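Cellobiose 2-epimerase (PDB 3VW5) catalyses the reversible epimerization of cellobiose to 4-O-beta-D-glucopyranosyl-D-mannose, acting on the unmodified sugar. Local coordinates at residues A[141-146]-A[187-192]; A[342-345]-A[349-352]. The protein carries 2 engineered substitutions. All coordinates share one frame; numbering follows the deposited sequence.

Interaction 1: A[141-146]-A[187-192]; sequences DIEKNT and EAYTEL
Tyr-189 bridges two helices of the (alpha/alpha)6 barrel, its ring extending from inner helix 179-196 to meet Ile-142 and Glu-143 on outer helix 129-145. Two residues earlier, Glu-187 leans away from this interface and forms a salt bridge with Arg-377. At Tyr-189 the side chains approach from opposite directions. The helices stand well apart here, Ile-142 CA and Tyr-189 CA being 11.2 Å from each other, and a tyrosine suits the gap because its long rigid ring carries a hydroxyl most of the way. That hydroxyl, OH, donates to Glu-143 OE2 at 2.7 Å, on the anti side of the oxygen and 22° out of the carboxylate plane. The carboxylate meets the ring at its edge, with the two planes 61° apart. Glu-143 arrives there through a bend at chi2 (-67°), which brings its end closer than its CB direction would suggest. Its OE2 also bonds Tyr-152 OH, while OE1 forms a salt bridge with Arg-204. With an alanine in place of Glu-143, the hydroxyls of Tyr-189 and Tyr-152 would probably lose their common acceptor, and Arg-204 its carboxylate mate. Ile-142 supplies the apolar side of the contact: its CG2 lies 3.5 Å from Tyr-189 OH. Beyond the tyrosine, Thr-190 packs on helix 241-258, and Glu-191 turns to helix 109-126, where its OE1 is bound by both Arg-124 NH1 and Ser-121 OG.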
loop_
_atom_site.group_PDB
_atom_site.type_symbol
_atom_site.label_atom_id
_atom_site.label_comp_id
_atom_site.label_asym_id
_atom_site.label_seq_id
_atom_site.Cartn_x
_atom_site.Cartn_y
_atom_site.Cartn_z
ATOM N N ASP A 141 -20.499 1.648 0.257
ATOM C CA ASP A 141 -20.562 0.196 0.322
ATOM C C ASP A 141 -19.787 -0.359 1.508
ATOM O O ASP A 141 -20.214 -1.330 2.118
ATOM C CB ASP A 141 -20.051 -0.444 -0.976
ATOM C CG ASP A 141 -20.976 -0.199 -2.150
ATOM O OD1 ASP A 141 -22.095 0.322 -1.907
ATOM O OD2 ASP A 141 -20.595 -0.530 -3.304
ATOM N N ILE A 142 -18.645 0.241 1.828
ATOM C CA ILE A 142 -17.833 -0.257 2.933
ATOM C C ILE A 142 -18.564 -0.016 4.242
ATOM O O ILE A 142 -18.648 -0.901 5.103
ATOM C CB ILE A 142 -16.420 0.398 2.981
ATOM C CG1 ILE A 142 -15.493 -0.236 1.945
ATOM C CG2 ILE A 142 -15.776 0.237 4.348
ATOM C CD1 ILE A 142 -14.171 0.503 1.811
ATOM N N GLU A 143 -19.106 1.186 4.382
ATOM C CA GLU A 143 -19.781 1.566 5.613
ATOM C C GLU A 143 -21.109 0.818 5.805
ATOM O O GLU A 143 -21.478 0.491 6.925
ATOM C CB GLU A 143 -19.969 3.075 5.682
ATOM C CG GLU A 143 -18.675 3.878 5.575
ATOM C CD GLU A 143 -17.736 3.688 6.754
ATOM O OE1 GLU A 143 -18.144 3.934 7.913
ATOM O OE2 GLU A 143 -16.571 3.300 6.521
ATOM N N LYS A 144 -21.803 0.525 4.714
ATOM C CA LYS A 144 -23.050 -0.225 4.789
ATOM C C LYS A 144 -22.827 -1.685 5.202
ATOM O O LYS A 144 -23.475 -2.194 6.121
ATOM C CB LYS A 144 -23.753 -0.200 3.429
ATOM C CG LYS A 144 -25.230 -0.592 3.463
ATOM C CD LYS A 144 -25.934 0.235 4.525
ATOM C CE LYS A 144 -27.355 0.617 4.121
ATOM N NZ LYS A 144 -28.315 -0.500 4.357
ATOM N N ASN A 145 -21.907 -2.357 4.521
ATOM C CA ASN A 145 -21.825 -3.806 4.608
ATOM C C ASN A 145 -20.718 -4.401 5.474
ATOM O O ASN A 145 -20.803 -5.577 5.841
ATOM C CB ASN A 145 -21.786 -4.423 3.200
ATOM C CG ASN A 145 -22.977 -4.000 2.354
ATOM O OD1 ASN A 145 -24.086 -4.490 2.545
ATOM N ND2 ASN A 145 -22.757 -3.067 1.435
ATOM N N THR A 146 -19.692 -3.620 5.807
ATOM C CA THR A 146 -18.519 -4.195 6.486
ATOM C C THR A 146 -18.340 -3.673 7.897
ATOM O O THR A 146 -17.546 -4.199 8.656
ATOM C CB THR A 146 -17.205 -3.942 5.718
ATOM O OG1 THR A 146 -16.796 -2.572 5.865
ATOM C CG2 THR A 146 -17.371 -4.272 4.244
ATOM N N GLU A 187 -5.546 5.066 4.743
ATOM C CA GLU A 187 -4.857 5.506 3.545
ATOM C C GLU A 187 -5.836 6.006 2.476
ATOM O O GLU A 187 -5.651 7.088 1.915
ATOM C CB GLU A 187 -4.041 4.334 3.013
ATOM C CG GLU A 187 -3.152 4.606 1.828
ATOM C CD GLU A 187 -2.575 3.305 1.295
ATOM O OE1 GLU A 187 -1.325 3.164 1.208
ATOM O OE2 GLU A 187 -3.387 2.401 0.979
ATOM N N ALA A 188 -6.869 5.210 2.203
ATOM C CA ALA A 188 -7.914 5.557 1.226
ATOM C C ALA A 188 -8.731 6.783 1.631
ATOM O O ALA A 188 -8.901 7.701 0.837
ATOM C CB ALA A 188 -8.850 4.352 0.948
ATOM N N TYR A 189 -9.246 6.782 2.859
ATOM C CA TYR A 189 -10.110 7.865 3.327
ATOM C C TYR A 189 -9.358 9.181 3.390
ATOM O O TYR A 189 -9.920 10.237 3.103
ATOM C CB TYR A 189 -10.738 7.547 4.686
ATOM C CG TYR A 189 -11.821 6.507 4.614
ATOM C CD1 TYR A 189 -12.712 6.329 5.668
ATOM C CD2 TYR A 189 -11.964 5.703 3.489
ATOM C CE1 TYR A 189 -13.713 5.371 5.611
ATOM C CE2 TYR A 189 -12.966 4.742 3.409
ATOM C CZ TYR A 189 -13.835 4.574 4.479
ATOM O OH TYR A 189 -14.832 3.613 4.417
ATOM N N THR A 190 -8.085 9.115 3.768
ATOM C CA THR A 190 -7.221 10.282 3.688
ATOM C C THR A 190 -7.282 10.879 2.287
ATOM O O THR A 190 -7.389 12.089 2.135
ATOM C CB THR A 190 -5.758 9.950 4.032
ATOM O OG1 THR A 190 -5.689 9.456 5.368
ATOM C CG2 THR A 190 -4.885 11.195 3.921
ATOM N N GLU A 191 -7.231 10.031 1.267
ATOM C CA GLU A 191 -7.153 10.508 -0.109
ATOM C C GLU A 191 -8.505 11.035 -0.583
ATOM O O GLU A 191 -8.557 12.002 -1.322
ATOM C CB GLU A 191 -6.620 9.404 -1.051
ATOM C CG GLU A 191 -6.287 9.842 -2.479
ATOM C CD GLU A 191 -5.052 10.747 -2.564
ATOM O OE1 GLU A 191 -4.664 11.140 -3.698
ATOM O OE2 GLU A 191 -4.461 11.066 -1.503
ATOM N N LEU A 192 -9.587 10.390 -0.160
ATOM C CA LEU A 192 -10.940 10.830 -0.488
ATOM C C LEU A 192 -11.204 12.183 0.144
ATOM O O LEU A 192 -11.910 13.000 -0.417
ATOM C CB LEU A 192 -11.984 9.846 0.043
ATOM C CG LEU A 192 -13.154 9.486 -0.880
ATOM C CD1 LEU A 192 -14.372 9.047 -0.061
ATOM C CD2 LEU A 192 -13.499 10.621 -1.827
#

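Interaction 2: A[342-345]-A[349-352]; sequences DKRE and WYSE
Tyr-350 and Asp-342 meet as stacked flat groups, the carboxylate lying over one face of the ring with the planes 27° apart. OD2 of Asp-342 sits 3.8 Å above the Tyr-350 ring plane, offset toward the rim. Asp-342 also organises its own loop: with CG anti to the backbone N (chi1 -153°), its OD1 accepts from Arg-344 N at 3.0 Å, forming an Asx turn. Arg-344 then folds back, bent at chi3, and grips the same carboxylate side-on through NE and NH2; the salt bridge from NH2 to Asp-342 OD2 measures 3.0 Å. An aspartate suits the place because its short side chain keeps the carboxylate close enough to its own backbone to close the turn while both oxygens still face the guanidinium. The guanidinium is nearly parallel to the tyrosine ring, 8° apart, and Arg-344 NH2 approaches Tyr-350 CE1 to 3.5 Å. A water bonded to Asp-342 OD1, Lys-343 N and Tyr-350 OH links the two segments. Arg-344 NH2 also donates to Tyr-35 O, and its guanidinium forms a cation-pi contact with the Tyr-35 ring. The contact lies in the loop that joins helix 323-340 to strand 352-353, while Trp-349 points the other way and packs on helices 303-318, 323-340 and 373-385.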
loop_
_atom_site.group_PDB
_atom_site.type_symbol
_atom_site.label_atom_id
_atom_site.label_comp_id
_atom_site.label_asym_id
_atom_site.label_seq_id
_atom_site.Cartn_x
_atom_site.Cartn_y
_atom_site.Cartn_z
ATOM N N ASP A 342 16.587 -4.887 -9.978
ATOM C CA ASP A 342 16.994 -5.843 -11.006
ATOM C C ASP A 342 17.806 -5.153 -12.109
ATOM O O ASP A 342 17.406 -4.101 -12.615
ATOM C CB ASP A 342 15.740 -6.471 -11.624
ATOM C CG ASP A 342 15.985 -7.863 -12.195
ATOM O OD1 ASP A 342 17.147 -8.199 -12.523
ATOM O OD2 ASP A 342 15.001 -8.623 -12.325
ATOM N N LYS A 343 18.935 -5.755 -12.484
ATOM C CA LYS A 343 19.771 -5.254 -13.579
ATOM C C LYS A 343 19.579 -6.069 -14.864
ATOM O O LYS A 343 20.145 -5.744 -15.910
ATOM C CB LYS A 343 21.251 -5.230 -13.181
ATOM C CG LYS A 343 21.615 -4.211 -12.099
ATOM C CD LYS A 343 21.361 -4.747 -10.676
ATOM C CE LYS A 343 21.690 -3.685 -9.627
ATOM N NZ LYS A 343 21.287 -4.064 -8.229
ATOM N N ARG A 344 18.782 -7.128 -14.780
ATOM C CA ARG A 344 18.407 -7.884 -15.966
ATOM C C ARG A 344 17.501 -7.057 -16.884
ATOM O O ARG A 344 16.788 -6.156 -16.434
ATOM C CB ARG A 344 17.697 -9.186 -15.570
ATOM C CG ARG A 344 18.472 -10.024 -14.565
ATOM C CD ARG A 344 17.722 -11.295 -14.163
ATOM N NE ARG A 344 16.586 -11.024 -13.292
ATOM C CZ ARG A 344 15.592 -11.882 -13.084
ATOM N NH1 ARG A 344 15.599 -13.064 -13.682
ATOM N NH2 ARG A 344 14.582 -11.557 -12.289
ATOM N N GLU A 345 17.533 -7.358 -18.176
ATOM C CA GLU A 345 16.504 -6.864 -19.072
ATOM C C GLU A 345 15.334 -7.828 -19.015
ATOM O O GLU A 345 15.527 -9.035 -18.854
ATOM C CB GLU A 345 17.020 -6.853 -20.508
ATOM C CG GLU A 345 17.884 -5.674 -20.876
ATOM C CD GLU A 345 18.493 -5.865 -22.250
ATOM O OE1 GLU A 345 17.770 -6.374 -23.152
ATOM O OE2 GLU A 345 19.699 -5.540 -22.421
ATOM N N TRP A 349 12.169 -4.525 -9.833
ATOM C CA TRP A 349 12.702 -4.800 -8.502
ATOM C C TRP A 349 12.447 -6.266 -8.182
ATOM O O TRP A 349 11.373 -6.784 -8.472
ATOM C CB TRP A 349 12.036 -3.930 -7.420
ATOM C CG TRP A 349 12.385 -2.465 -7.448
ATOM C CD1 TRP A 349 12.786 -1.726 -8.541
ATOM C CD2 TRP A 349 12.374 -1.558 -6.333
ATOM N NE1 TRP A 349 13.022 -0.424 -8.167
ATOM C CE2 TRP A 349 12.776 -0.288 -6.822
ATOM C CE3 TRP A 349 12.052 -1.689 -4.976
ATOM C CZ2 TRP A 349 12.866 0.844 -5.995
ATOM C CZ3 TRP A 349 12.150 -0.563 -4.155
ATOM C CH2 TRP A 349 12.555 0.685 -4.670
ATOM N N TYR A 350 13.428 -6.938 -7.592
ATOM C CA TYR A 350 13.179 -8.256 -7.042
ATOM C C TYR A 350 12.191 -8.167 -5.886
ATOM O O TYR A 350 12.252 -7.244 -5.068
ATOM C CB TYR A 350 14.471 -8.881 -6.531
ATOM C CG TYR A 350 15.442 -9.279 -7.599
ATOM C CD1 TYR A 350 15.272 -10.463 -8.315
ATOM C CD2 TYR A 350 16.550 -8.494 -7.874
ATOM C CE1 TYR A 350 16.183 -10.844 -9.284
ATOM C CE2 TYR A 350 17.461 -8.857 -8.842
ATOM C CZ TYR A 350 17.277 -10.036 -9.537
ATOM O OH TYR A 350 18.188 -10.408 -10.486
ATOM N N SER A 351 11.293 -9.142 -5.822
ATOM C CA SER A 351 10.344 -9.284 -4.720
ATOM C C SER A 351 11.010 -9.463 -3.338
ATOM O O SER A 351 10.732 -8.706 -2.400
ATOM C CB SER A 351 9.428 -10.471 -5.006
ATOM O OG SER A 351 8.321 -10.483 -4.137
ATOM N N GLU A 352 11.886 -10.467 -3.225
ATOM C CA GLU A 352 12.492 -10.839 -1.942
ATOM C C GLU A 352 13.977 -11.214 -2.059
ATOM O O GLU A 352 14.366 -12.073 -2.856
ATOM C CB GLU A 352 11.707 -11.989 -1.283
ATOM C CG GLU A 352 10.344 -11.575 -0.723
ATOM C CD GLU A 352 9.517 -12.736 -0.167
ATOM O OE1 GLU A 352 9.985 -13.897 -0.185
ATOM O OE2 GLU A 352 8.378 -12.496 0.300
HETATM O O HOH W 1 19.801 -8.201 -11.538
#

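In the fold
Following the chain from the N terminus, interaction 1 comes first: it closes an excursion of 40 residues that leaves outer helix 129-145, passes through strands 147-148, 151-156 and 177-178, and returns on inner helix 179-196. It thus ties the two layers of helices together. Well over a hundred residues later, interaction 2 closes a far tighter loop, only three residues lying between 342-345 and 349-352, within the connection that runs from helix 323-340 into strand 352-353. The two contacts are in series, neither nested nor crossed. The centres of interactions 1 and 2 are about 34 Å apart, on opposite sides of the chain's centre. The nearest atoms of interactions 1 and 2 are about 15 Å apart.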